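Local structure of Sso-CP2 metallo-carboxypetidase (Sulfolobus solfataricus, 4MMO) at residues E253-K256 with K257-F261. The protein is a zinc-dependent hydrolase of the M20 peptidase family that probably acts as a carboxypeptidase, and forms a two-subunit assembly. Numbering follows the deposited sequence.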
ATOM      1  N   GLU A 253     -27.690  11.428  -8.161  1.00 57.70           N
ATOM      2  CA  GLU A 253     -27.947  10.436  -7.127  1.00 67.42           C
ATOM      3  C   GLU A 253     -27.671   9.027  -7.635  1.00 57.82           C
ATOM      4  O   GLU A 253     -27.193   8.173  -6.888  1.00 73.97           O
ATOM      5  CB  GLU A 253     -29.386  10.539  -6.618  1.00 95.25           C
ATOM      6  CG  GLU A 253     -29.686   9.633  -5.430  1.00116.92           C
ATOM      7  CD  GLU A 253     -28.735   9.858  -4.264  1.00132.51           C
ATOM      8  OE1 GLU A 253     -28.416   8.880  -3.555  1.00131.29           O
ATOM      9  OE2 GLU A 253     -28.307  11.014  -4.057  1.00136.68           O
ATOM     10  N   GLU A 254     -27.971   8.785  -8.906  1.00 54.08           N
ATOM     11  CA  GLU A 254     -27.702   7.485  -9.507  1.00 73.23           C
ATOM     12  C   GLU A 254     -26.195   7.278  -9.636  1.00 65.37           C
ATOM     13  O   GLU A 254     -25.691   6.166  -9.464  1.00 54.36           O
ATOM     14  CB  GLU A 254     -28.371   7.381 -10.878  1.00 84.47           C
ATOM     15  CG  GLU A 254     -28.651   5.954 -11.323  1.00113.92           C
ATOM     16  CD  GLU A 254     -29.677   5.258 -10.444  1.00134.15           C
ATOM     17  OE1 GLU A 254     -29.580   4.023 -10.279  1.00139.16           O
ATOM     18  OE2 GLU A 254     -30.581   5.944  -9.922  1.00138.27           O
ATOM     19  N   LEU A 255     -25.481   8.360  -9.935  1.00 55.19           N
ATOM     20  CA  LEU A 255     -24.031   8.304 -10.082  1.00 63.99           C
ATOM     21  C   LEU A 255     -23.363   8.044  -8.739  1.00 56.70           C
ATOM     22  O   LEU A 255     -22.462   7.210  -8.638  1.00 62.09           O
ATOM     23  CB  LEU A 255     -23.497   9.605 -10.689  1.00 53.77           C
ATOM     24  CG  LEU A 255     -21.971   9.718 -10.787  1.00 52.65           C
ATOM     25  CD1 LEU A 255     -21.373   8.541 -11.547  1.00 49.24           C
ATOM     26  CD2 LEU A 255     -21.576  11.026 -11.448  1.00 45.47           C
ATOM     27  N   LYS A 256     -23.814   8.755  -7.709  1.00 42.16           N
ATOM     28  CA  LYS A 256     -23.239   8.616  -6.378  1.00 53.27           C
ATOM     29  C   LYS A 256     -23.373   7.185  -5.875  1.00 64.53           C
ATOM     30  O   LYS A 256     -22.441   6.636  -5.288  1.00 69.76           O
ATOM     31  CB  LYS A 256     -23.908   9.577  -5.395  1.00 61.54           C
ATOM     32  CG  LYS A 256     -23.364   9.464  -3.976  1.00 76.85           C
ATOM     33  CD  LYS A 256     -23.919  10.545  -3.064  1.00 84.10           C
ATOM     34  CE  LYS A 256     -23.381  10.394  -1.648  1.00 76.47           C
ATOM     35  NZ  LYS A 256     -23.837  11.492  -0.754  1.00 74.49           N
ATOM     36  N   LYS A 257     -24.534   6.584  -6.112  1.00 64.73           N
ATOM     37  CA  LYS A 257     -24.787   5.218  -5.675  1.00 73.13           C
ATOM     38  C   LYS A 257     -23.954   4.225  -6.479  1.00 72.42           C
ATOM     39  O   LYS A 257     -23.516   3.200  -5.953  1.00 65.89           O
ATOM     40  CB  LYS A 257     -26.273   4.879  -5.806  1.00 77.58           C
ATOM     41  CG  LYS A 257     -26.603   3.442  -5.435  1.00 95.96           C
ATOM     42  CD  LYS A 257     -28.094   3.166  -5.503  1.00119.70           C
ATOM     43  CE  LYS A 257     -28.412   1.747  -5.051  1.00126.99           C
ATOM     44  NZ  LYS A 257     -27.578   0.729  -5.753  1.00127.66           N
ATOM     45  N   ALA A 258     -23.740   4.532  -7.754  1.00 64.71           N
ATOM     46  CA  ALA A 258     -22.964   3.661  -8.627  1.00 61.97           C
ATOM     47  C   ALA A 258     -21.505   3.612  -8.178  1.00 61.62           C
ATOM     48  O   ALA A 258     -20.907   2.540  -8.099  1.00 47.07           O
ATOM     49  CB  ALA A 258     -23.061   4.132 -10.068  1.00 54.96           C
ATOM     50  N   LEU A 259     -20.941   4.778  -7.881  1.00 60.88           N
ATOM     51  CA  LEU A 259     -19.554   4.867  -7.442  1.00 50.05           C
ATOM     52  C   LEU A 259     -19.368   4.179  -6.093  1.00 51.89           C
ATOM     53  O   LEU A 259     -18.424   3.410  -5.902  1.00 37.05           O
ATOM     54  CB  LEU A 259     -19.120   6.332  -7.361  1.00 54.75           C
ATOM     55  CG  LEU A 259     -19.140   7.097  -8.686  1.00 44.39           C
ATOM     56  CD1 LEU A 259     -18.836   8.576  -8.466  1.00 33.07           C
ATOM     57  CD2 LEU A 259     -18.160   6.493  -9.680  1.00 32.06           C
ATOM     58  N   GLY A 260     -20.271   4.455  -5.158  1.00 47.81           N
ATOM     59  CA  GLY A 260     -20.264   3.782  -3.871  1.00 51.93           C
ATOM     60  C   GLY A 260     -19.442   4.488  -2.810  1.00 55.25           C
ATOM     61  O   GLY A 260     -19.147   3.908  -1.765  1.00 57.46           O
ATOM     62  N   PHE A 261     -19.064   5.734  -3.078  1.00 52.81           N
ATOM     63  CA  PHE A 261     -18.370   6.557  -2.093  1.00 60.48           C
ATOM     64  C   PHE A 261     -19.387   7.250  -1.194  1.00 60.90           C
ATOM     65  O   PHE A 261     -20.436   7.697  -1.660  1.00 61.85           O
ATOM     66  CB  PHE A 261     -17.481   7.600  -2.781  1.00 47.49           C
ATOM     67  CG  PHE A 261     -16.027   7.216  -2.845  1.00 40.85           C
ATOM     68  CD1 PHE A 261     -15.646   5.952  -3.267  1.00 47.34           C
ATOM     69  CD2 PHE A 261     -15.040   8.125  -2.497  1.00 41.95           C
ATOM     70  CE1 PHE A 261     -14.307   5.597  -3.331  1.00 45.13           C
ATOM     71  CE2 PHE A 261     -13.697   7.776  -2.557  1.00 40.58           C
ATOM     72  CZ  PHE A 261     -13.333   6.510  -2.976  1.00 35.46           C
TER
HETATM   73  O   HOH W   1     -22.900   6.111  -2.074  1.00 66.30           O
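Lys257 meets Glu253 through the backbone, its N donating to Glu253 O at 3.2 Å in the first of four successive i+4 bonds. Its long side chain is exposed, a fitting place for a lysine; NZ stays 5.9 Å from Glu254 OE1, so any attraction between these charges is probably slight. Ala258 N bonds to Glu254 O, and its methyl CB lies 3.4 Å from that same oxygen; so small a side chain suits a position that also touches Tyr404. Ala258 O and Leu259 O both accept hydrogen bonds from Lys194 NZ of the second subunit, which puts a positive charge at the carbonyl-rich helix end. Leu259 is buried. Its N-H reaches Leu255 O at 3.0 Å in a fairly straight bond (164°), almost in line with the carbonyl. CG of Leu259 stands anti to its own carbonyl carbon (chi1 -63°), which turns the branch back over the preceding turn, and there it meets CD1 of Leu255 at 3.9 Å, the two side chains crossing at a slant. Leu255 also packs on Leu203 of the second subunit, and Leu259 on Leu264. A serine in place of Leu259 would probably take away the branch that meets Leu255 CD1 and Leu264, opening a gap beside the subunit interface and setting a hydroxyl among apolar groups. Gly260 N closes the series on Lys256 O (3.1 Å). With phi at 91°, a side chain here would press against the preceding carbonyl oxygen, which glycine avoids. Phe261, no longer helical, packs on Leu196 of the second subunit, while a water donates to both Lys256 O and Phe261 O, bridging the last turn to the exit. Four i+4 bonds running into a glycine with positive phi are characteristic of a helix C-terminus, here that of helix 252-259, which meets the second subunit within the M20 dimerisation region.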